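PDB 5F47: aminoglycoside acetyltransferase meta-AAC0020 from Uncultured bacterium, which probably transfers an acetyl group from acetyl-coenzyme A to an amino group of aminoglycoside antibiotics, as a GNAT-fold resistance enzyme. Local coordinates for residues B[26-31]-B[67-73]; B[30-35]-B[91-95]. All coordinates share one frame; numbering follows the deposited sequence. Where two conformers were deposited one is given.

How the contacts relate
Helix 21-34 comes first and supplies the first half of both contacts. Contact 1 closes a 35-residue loop containing helix 45-53 and strand 57-64, when strand 67-77 comes in beneath residues 26-31. The chain then turns back as strand 86-94, and contact 2 closes a longer, 55-residue loop by setting 91-95 under the last part of the same helix. Contact 2 opens at the end of 26-31 and closes later, so the loops overlap over residues 36-66. Leu30 and Phe31 serve both contacts. The strands are antiparallel neighbours in the central sheet, hydrogen-bonded from Gly71 N to Ala93 O and Asp95 N to Val69 O, so one helix lies across both.

Contact 1 (B[26-31]-B[67-73]); sequences QLIRLF and KIVGGLT
Leu27 and Leu30 press their methyl groups onto the backbone of strand 67-77 where Gly70 and Gly71 leave it bare. Leu27 CD1 comes down on Gly71 CA at 3.6 Å, where the backbone carries no side chain. With CG anti to the backbone N (chi1 -169°), Leu30, in one of its two deposited conformers, carries its CD1 onto the Val69-Gly70 peptide, 3.5 Å from Val69 C. Ile68 supplies the side-chain part of this packing: its CG2 lies 4.2 Å from Leu27 CD1 and equally far from Leu30 CD1.

The helix crosses the strand almost at a right angle (89° between the short axes), covering one side of the central sheet of the GNAT fold. Leu72 points to the other side, where it meets Ile108 and Thr111 of helix 103-117. Val69 and Gly70 both pair with Ala62 in a classic beta bulge, just where Leu30 lands.

Phe31 meets the strand with its ring edge: CE1 is 3.8 Å from Gly71 O, and CE2 touches Thr73 CG2. Thr73 OG1 bonds instead to Asp91 N and to Tyr80 OH of the second subunit.

Polar contact is slight. Gln26, its chain extended beyond CG, crosses Ile68 at a slant and accepts a weak but nearly straight hydrogen bond from Ile68 N at OE1 (3.4 Å, 168°).

Contact 2 (B[30-35]-B[91-95]); sequences LFEAVF and DLAVD
Ala93 CB is the methyl on which four side chains of 30-35 converge. Leu30, in the same conformer as in contact 1, brings CD2 to 3.6 Å from Ala93 CB, using the branch other than the one it lays on strand 67-77. Phe31 meets it edge-on, with CD1 also 3.6 Å away and the methyl close to the ring plane. Val34 CG1 is more distant, and Phe35 adds its CZ at 3.8 Å, so a single buried methyl takes contacts from the last turn of the helix and from Phe35 just beyond it.

Phe31 has a second neighbour on the strand: Asp91 CB sits over one ring face, 4.0 Å from the centroid, in a CH-pi contact. Phe35, with CG anti to its carbonyl carbon (chi1 -58°), lies obliquely across Asp91, ring and carboxylate planes 42° apart, its CE2 3.5 Å from Asp91 OD1. Its rim also points at Leu92 O. The two phenylalanine rings lie nearly parallel, about 15° apart, and both pack on Tyr81 of the second subunit.

Packing is looser toward Asp95. Val34 CG2 touches Val94 O at 3.7 Å, while Leu30 CD1 comes no nearer than 4.1 Å to Asp95 N. The CB of Asp95 points away from the helix, and its OD1 accepts a hydrogen bond from Asn97 N at this partly exposed end.

No hydrogen bond joins the two segments, and apolar packing with one CH-pi contact carries most of the contact where helix 21-34 covers this part of the GNAT sheet. Asp91 takes polar partners from the second subunit: OD2 is hydrogen-bonded to the hydroxyls of Tyr80 and Tyr81 there, so the packing of helix on strand within one chain runs straight into the dimer interface.

Contact 1 (B[26-31]-B[67-73])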
ATOM      1  N   GLN B  26       2.022 -15.653 -16.113  1.00 20.35           N
ATOM      2  CA  GLN B  26       2.727 -16.770 -15.468  1.00 21.28           C
ATOM      3  C   GLN B  26       2.962 -16.502 -13.985  1.00 18.75           C
ATOM      4  O   GLN B  26       2.779 -17.395 -13.147  1.00 18.89           O
ATOM      5  CB  GLN B  26       4.070 -17.043 -16.145  1.00 25.42           C
ATOM      6  CG  GLN B  26       4.010 -17.758 -17.468  1.00 32.67           C
ATOM      7  CD  GLN B  26       5.405 -17.956 -18.037  1.00 38.74           C
ATOM      8  OE1 GLN B  26       6.242 -18.647 -17.443  1.00 40.79           O
ATOM      9  NE2 GLN B  26       5.672 -17.329 -19.178  1.00 41.07           N
ATOM     10  N   LEU B  27       3.372 -15.278 -13.650  1.00 17.75           N
ATOM     11  CA  LEU B  27       3.591 -14.935 -12.251  1.00 16.53           C
ATOM     12  C   LEU B  27       2.290 -15.003 -11.455  1.00 15.98           C
ATOM     13  O   LEU B  27       2.272 -15.515 -10.338  1.00 16.47           O
ATOM     14  CB  LEU B  27       4.213 -13.541 -12.113  1.00 15.68           C
ATOM     15  CG  LEU B  27       4.503 -13.157 -10.657  1.00 17.02           C
ATOM     16  CD1 LEU B  27       5.490 -14.134 -10.000  1.00 18.44           C
ATOM     17  CD2 LEU B  27       5.020 -11.724 -10.562  1.00 17.19           C
ATOM     18  N   ILE B  28       1.204 -14.503 -12.040  1.00 15.80           N
ATOM     19  CA  ILE B  28      -0.084 -14.513 -11.358  1.00 16.50           C
ATOM     20  C   ILE B  28      -0.509 -15.965 -11.100  1.00 16.68           C
ATOM     21  O   ILE B  28      -0.996 -16.282 -10.017  1.00 17.14           O
ATOM     22  CB  ILE B  28      -1.141 -13.755 -12.165  1.00 14.35           C
ATOM     23  CG1 ILE B  28      -0.792 -12.264 -12.198  1.00 15.28           C
ATOM     24  CG2 ILE B  28      -2.531 -13.958 -11.548  1.00 18.24           C
ATOM     25  CD1 ILE B  28      -1.522 -11.485 -13.290  1.00 17.13           C
ATOM     26  N   ARG B  29      -0.286 -16.857 -12.065  1.00 16.68           N
ATOM     27  CA  ARG B  29      -0.569 -18.275 -11.834  1.00 18.08           C
ATOM     28  C   ARG B  29       0.325 -18.871 -10.755  1.00 17.89           C
ATOM     29  O   ARG B  29      -0.099 -19.749 -10.014  1.00 20.60           O
ATOM     30  CB  ARG B  29      -0.416 -19.089 -13.121  1.00 20.80           C
ATOM     31  CG  ARG B  29      -1.459 -18.758 -14.186  1.00 22.64           C
ATOM     32  CD  ARG B  29      -2.882 -18.910 -13.658  1.00 24.68           C
ATOM     33  NE  ARG B  29      -3.870 -18.786 -14.727  1.00 25.53           N
ATOM     34  CZ  ARG B  29      -5.185 -18.811 -14.530  1.00 27.14           C
ATOM     35  NH1 ARG B  29      -5.681 -18.959 -13.303  1.00 27.02           N
ATOM     36  NH2 ARG B  29      -6.005 -18.685 -15.565  1.00 28.86           N
ATOM     37  N   LEU B  30       1.573 -18.410 -10.673  1.00 17.50           N
ATOM     38  CA  LEU B  30       2.457 -18.877  -9.614  0.54 18.41           C
ATOM     39  C   LEU B  30       1.912 -18.448  -8.252  1.00 16.88           C
ATOM     40  O   LEU B  30       1.907 -19.236  -7.302  1.00 18.47           O
ATOM     41  CB  LEU B  30       3.875 -18.353  -9.834  0.54 18.49           C
ATOM     42  CG  LEU B  30       4.990 -18.950  -8.973  0.54 18.47           C
ATOM     43  CD1 LEU B  30       6.309 -18.928  -9.734  0.54 19.17           C
ATOM     44  CD2 LEU B  30       5.113 -18.147  -7.692  0.54 17.77           C
ATOM     45  N   PHE B  31       1.447 -17.202  -8.161  1.00 15.58           N
ATOM     46  CA  PHE B  31       0.827 -16.700  -6.933  1.00 15.15           C
ATOM     47  C   PHE B  31      -0.381 -17.568  -6.556  1.00 15.96           C
ATOM     48  O   PHE B  31      -0.559 -17.939  -5.392  1.00 17.16           O
ATOM     49  CB  PHE B  31       0.362 -15.248  -7.092  1.00 15.18           C
ATOM     50  CG  PHE B  31       1.471 -14.219  -7.144  1.00 15.69           C
ATOM     51  CD1 PHE B  31       2.731 -14.480  -6.631  1.00 16.55           C
ATOM     52  CD2 PHE B  31       1.211 -12.970  -7.675  1.00 16.95           C
ATOM     53  CE1 PHE B  31       3.752 -13.484  -6.676  1.00 15.75           C
ATOM     54  CE2 PHE B  31       2.193 -11.995  -7.724  1.00 15.75           C
ATOM     55  CZ  PHE B  31       3.460 -12.244  -7.217  1.00 15.19           C
ATOM     56  N   LYS B  67      11.124 -19.940 -17.995  1.00 47.99           N
ATOM     57  CA  LYS B  67      10.084 -20.311 -17.049  1.00 42.17           C
ATOM     58  C   LYS B  67      10.153 -19.437 -15.803  1.00 33.81           C
ATOM     59  O   LYS B  67      11.201 -19.321 -15.171  1.00 30.77           O
ATOM     60  CB  LYS B  67      10.192 -21.778 -16.647  1.00 46.84           C
ATOM     61  CG  LYS B  67       9.049 -22.233 -15.745  1.00 50.60           C
ATOM     62  CD  LYS B  67       9.358 -23.547 -15.045  1.00 55.93           C
ATOM     63  CE  LYS B  67       8.125 -24.086 -14.333  1.00 60.42           C
ATOM     64  NZ  LYS B  67       8.470 -25.070 -13.267  1.00 63.81           N
ATOM     65  N   ILE B  68       9.024 -18.827 -15.458  1.00 30.85           N
ATOM     66  CA  ILE B  68       8.917 -18.020 -14.255  1.00 28.02           C
ATOM     67  C   ILE B  68       8.924 -18.926 -13.028  1.00 26.62           C
ATOM     68  O   ILE B  68       8.070 -19.810 -12.902  1.00 29.17           O
ATOM     69  CB  ILE B  68       7.630 -17.177 -14.272  1.00 29.34           C
ATOM     70  CG1 ILE B  68       7.650 -16.182 -15.433  1.00 31.13           C
ATOM     71  CG2 ILE B  68       7.427 -16.478 -12.937  1.00 28.04           C
ATOM     72  CD1 ILE B  68       8.668 -15.100 -15.269  1.00 30.73           C
ATOM     73  N   VAL B  69       9.886 -18.729 -12.135  1.00 24.35           N
ATOM     74  CA  VAL B  69       9.971 -19.569 -10.948  1.00 23.41           C
ATOM     75  C   VAL B  69       9.836 -18.738  -9.671  1.00 21.07           C
ATOM     76  O   VAL B  69       9.905 -19.257  -8.554  1.00 21.83           O
ATOM     77  CB  VAL B  69      11.283 -20.366 -10.921  1.00 23.77           C
ATOM     78  CG1 VAL B  69      11.309 -21.367 -12.088  1.00 25.82           C
ATOM     79  CG2 VAL B  69      12.485 -19.429 -10.958  1.00 23.12           C
ATOM     80  N   GLY B  70       9.623 -17.442  -9.844  1.00 19.83           N
ATOM     81  CA  GLY B  70       9.406 -16.570  -8.709  1.00 18.35           C
ATOM     82  C   GLY B  70       9.163 -15.150  -9.164  1.00 17.90           C
ATOM     83  O   GLY B  70       9.421 -14.811 -10.314  1.00 19.04           O
ATOM     84  N   GLY B  71       8.627 -14.317  -8.282  1.00 16.41           N
ATOM     85  CA  GLY B  71       8.528 -12.914  -8.614  1.00 16.14           C
ATOM     86  C   GLY B  71       7.891 -12.101  -7.520  1.00 14.15           C
ATOM     87  O   GLY B  71       7.418 -12.661  -6.526  1.00 15.42           O
ATOM     88  N   LEU B  72       7.873 -10.787  -7.711  1.00 13.38           N
ATOM     89  CA  LEU B  72       7.208  -9.910  -6.765  1.00 15.88           C
ATOM     90  C   LEU B  72       6.588  -8.748  -7.510  1.00 15.78           C
ATOM     91  O   LEU B  72       6.984  -8.411  -8.621  1.00 15.76           O
ATOM     92  CB  LEU B  72       8.168  -9.431  -5.662  1.00 18.42           C
ATOM     93  CG  LEU B  72       9.297  -8.435  -5.920  1.00 15.85           C
ATOM     94  CD1 LEU B  72       8.789  -7.005  -6.127  1.00 15.91           C
ATOM     95  CD2 LEU B  72      10.274  -8.477  -4.735  1.00 16.63           C
ATOM     96  N   THR B  73       5.590  -8.145  -6.881  1.00 13.21           N
ATOM     97  CA  THR B  73       4.889  -6.992  -7.430  1.00 12.80           C
ATOM     98  C   THR B  73       5.108  -5.827  -6.487  1.00 13.01           C
ATOM     99  O   THR B  73       5.216  -6.025  -5.269  1.00 13.35           O
ATOM    100  CB  THR B  73       3.391  -7.269  -7.577  1.00 13.41           C
ATOM    101  OG1 THR B  73       2.876  -7.700  -6.303  1.00 14.64           O
ATOM    102  CG2 THR B  73       3.154  -8.373  -8.604  1.00 15.03           C
TER

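Contact 2 (B[30-35]-B[91-95])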
ATOM      1  N   LEU B  30       1.573 -18.410 -10.673  1.00 17.50           N
ATOM      2  CA  LEU B  30       2.457 -18.877  -9.614  0.54 18.41           C
ATOM      3  C   LEU B  30       1.912 -18.448  -8.252  1.00 16.88           C
ATOM      4  O   LEU B  30       1.907 -19.236  -7.302  1.00 18.47           O
ATOM      5  CB  LEU B  30       3.875 -18.353  -9.834  0.54 18.49           C
ATOM      6  CG  LEU B  30       4.990 -18.950  -8.973  0.54 18.47           C
ATOM      7  CD1 LEU B  30       6.309 -18.928  -9.734  0.54 19.17           C
ATOM      8  CD2 LEU B  30       5.113 -18.147  -7.692  0.54 17.77           C
ATOM      9  N   PHE B  31       1.447 -17.202  -8.161  1.00 15.58           N
ATOM     10  CA  PHE B  31       0.827 -16.700  -6.933  1.00 15.15           C
ATOM     11  C   PHE B  31      -0.381 -17.568  -6.556  1.00 15.96           C
ATOM     12  O   PHE B  31      -0.559 -17.939  -5.392  1.00 17.16           O
ATOM     13  CB  PHE B  31       0.362 -15.248  -7.092  1.00 15.18           C
ATOM     14  CG  PHE B  31       1.471 -14.219  -7.144  1.00 15.69           C
ATOM     15  CD1 PHE B  31       2.731 -14.480  -6.631  1.00 16.55           C
ATOM     16  CD2 PHE B  31       1.211 -12.970  -7.675  1.00 16.95           C
ATOM     17  CE1 PHE B  31       3.752 -13.484  -6.676  1.00 15.75           C
ATOM     18  CE2 PHE B  31       2.193 -11.995  -7.724  1.00 15.75           C
ATOM     19  CZ  PHE B  31       3.460 -12.244  -7.217  1.00 15.19           C
ATOM     20  N   GLU B  32      -1.224 -17.860  -7.535  1.00 17.93           N
ATOM     21  CA  GLU B  32      -2.414 -18.671  -7.286  1.00 16.94           C
ATOM     22  C   GLU B  32      -2.044 -20.034  -6.698  1.00 19.19           C
ATOM     23  O   GLU B  32      -2.715 -20.534  -5.784  1.00 22.29           O
ATOM     24  CB  GLU B  32      -3.210 -18.864  -8.576  1.00 18.29           C
ATOM     25  CG  GLU B  32      -4.433 -19.777  -8.400  1.00 20.60           C
ATOM     26  CD  GLU B  32      -5.114 -20.147  -9.714  1.00 23.31           C
ATOM     27  OE1 GLU B  32      -4.500 -20.032 -10.798  1.00 24.93           O
ATOM     28  OE2 GLU B  32      -6.281 -20.570  -9.659  1.00 24.21           O
ATOM     29  N   ALA B  33      -0.965 -20.620  -7.205  1.00 19.75           N
ATOM     30  CA  ALA B  33      -0.504 -21.927  -6.751  1.00 21.51           C
ATOM     31  C   ALA B  33       0.142 -21.839  -5.368  1.00 22.60           C
ATOM     32  O   ALA B  33      -0.252 -22.559  -4.449  1.00 24.23           O
ATOM     33  CB  ALA B  33       0.459 -22.519  -7.759  1.00 22.45           C
ATOM     34  N   VAL B  34       1.119 -20.947  -5.209  1.00 21.03           N
ATOM     35  CA  VAL B  34       1.885 -20.901  -3.963  1.00 22.38           C
ATOM     36  C   VAL B  34       1.041 -20.415  -2.787  1.00 21.38           C
ATOM     37  O   VAL B  34       1.178 -20.947  -1.677  1.00 22.25           O
ATOM     38  CB  VAL B  34       3.137 -20.001  -4.111  1.00 22.56           C
ATOM     39  CG1 VAL B  34       3.880 -19.857  -2.772  1.00 24.17           C
ATOM     40  CG2 VAL B  34       4.057 -20.581  -5.147  1.00 23.99           C
ATOM     41  N   PHE B  35       0.161 -19.442  -3.036  1.00 18.52           N
ATOM     42  CA  PHE B  35      -0.709 -18.900  -1.990  1.00 19.83           C
ATOM     43  C   PHE B  35      -1.976 -19.750  -1.848  1.00 21.68           C
ATOM     44  O   PHE B  35      -2.840 -19.465  -1.009  1.00 23.35           O
ATOM     45  CB  PHE B  35      -1.092 -17.451  -2.285  1.00 18.86           C
ATOM     46  CG  PHE B  35       0.082 -16.513  -2.424  1.00 18.09           C
ATOM     47  CD1 PHE B  35       1.257 -16.712  -1.715  1.00 20.04           C
ATOM     48  CD2 PHE B  35      -0.006 -15.413  -3.262  1.00 17.96           C
ATOM     49  CE1 PHE B  35       2.333 -15.829  -1.849  1.00 20.91           C
ATOM     50  CE2 PHE B  35       1.067 -14.532  -3.410  1.00 18.35           C
ATOM     51  CZ  PHE B  35       2.230 -14.733  -2.696  1.00 18.82           C
ATOM     52  N   ASP B  91       3.168  -8.516  -3.173  1.00 14.93           N
ATOM     53  CA  ASP B  91       3.298  -9.983  -3.157  1.00 15.32           C
ATOM     54  C   ASP B  91       4.697 -10.404  -3.545  1.00 14.26           C
ATOM     55  O   ASP B  91       5.320  -9.770  -4.372  1.00 14.87           O
ATOM     56  CB  ASP B  91       2.334 -10.647  -4.146  1.00 16.68           C
ATOM     57  CG  ASP B  91       0.951 -10.869  -3.593  1.00 20.33           C
ATOM     58  OD1 ASP B  91       0.790 -11.209  -2.392  1.00 21.24           O
ATOM     59  OD2 ASP B  91      -0.002 -10.741  -4.401  1.00 20.88           O
ATOM     60  N   LEU B  92       5.158 -11.498  -2.950  1.00 15.88           N
ATOM     61  CA  LEU B  92       6.407 -12.131  -3.346  0.51 14.61           C
ATOM     62  C   LEU B  92       6.216 -13.637  -3.201  1.00 16.12           C
ATOM     63  O   LEU B  92       5.736 -14.116  -2.170  1.00 18.45           O
ATOM     64  CB  LEU B  92       7.582 -11.629  -2.487  0.51 14.89           C
ATOM     65  CG  LEU B  92       8.972 -12.224  -2.722  0.51 16.12           C
ATOM     66  CD1 LEU B  92      10.036 -11.213  -2.349  0.51 16.32           C
ATOM     67  CD2 LEU B  92       9.174 -13.501  -1.920  0.51 16.88           C
ATOM     68  N   ALA B  93       6.574 -14.388  -4.235  1.00 15.78           N
ATOM     69  CA  ALA B  93       6.479 -15.828  -4.153  1.00 17.77           C
ATOM     70  C   ALA B  93       7.554 -16.489  -4.976  1.00 18.77           C
ATOM     71  O   ALA B  93       7.999 -15.948  -5.988  1.00 18.86           O
ATOM     72  CB  ALA B  93       5.092 -16.316  -4.609  1.00 19.23           C
ATOM     73  N   VAL B  94       7.946 -17.675  -4.530  1.00 19.32           N
ATOM     74  CA  VAL B  94       8.876 -18.523  -5.257  1.00 19.59           C
ATOM     75  C   VAL B  94       8.270 -19.915  -5.370  1.00 21.37           C
ATOM     76  O   VAL B  94       7.688 -20.427  -4.410  1.00 22.23           O
ATOM     77  CB  VAL B  94      10.249 -18.568  -4.563  1.00 22.36           C
ATOM     78  CG1 VAL B  94      11.185 -19.581  -5.241  1.00 25.02           C
ATOM     79  CG2 VAL B  94      10.871 -17.184  -4.578  1.00 22.39           C
ATOM     80  N   ASP B  95       8.359 -20.479  -6.570  1.00 23.23           N
ATOM     81  CA  ASP B  95       7.957 -21.855  -6.863  1.00 27.14           C
ATOM     82  C   ASP B  95       8.388 -22.790  -5.738  1.00 28.26           C
ATOM     83  O   ASP B  95       9.542 -22.758  -5.312  1.00 26.05           O
ATOM     84  CB  ASP B  95       8.587 -22.286  -8.195  1.00 30.94           C
ATOM     85  CG  ASP B  95       8.043 -23.600  -8.725  1.00 36.55           C
ATOM     86  OD1 ASP B  95       7.871 -24.562  -7.946  1.00 38.41           O
ATOM     87  OD2 ASP B  95       7.822 -23.673  -9.951  1.00 39.44           O
TER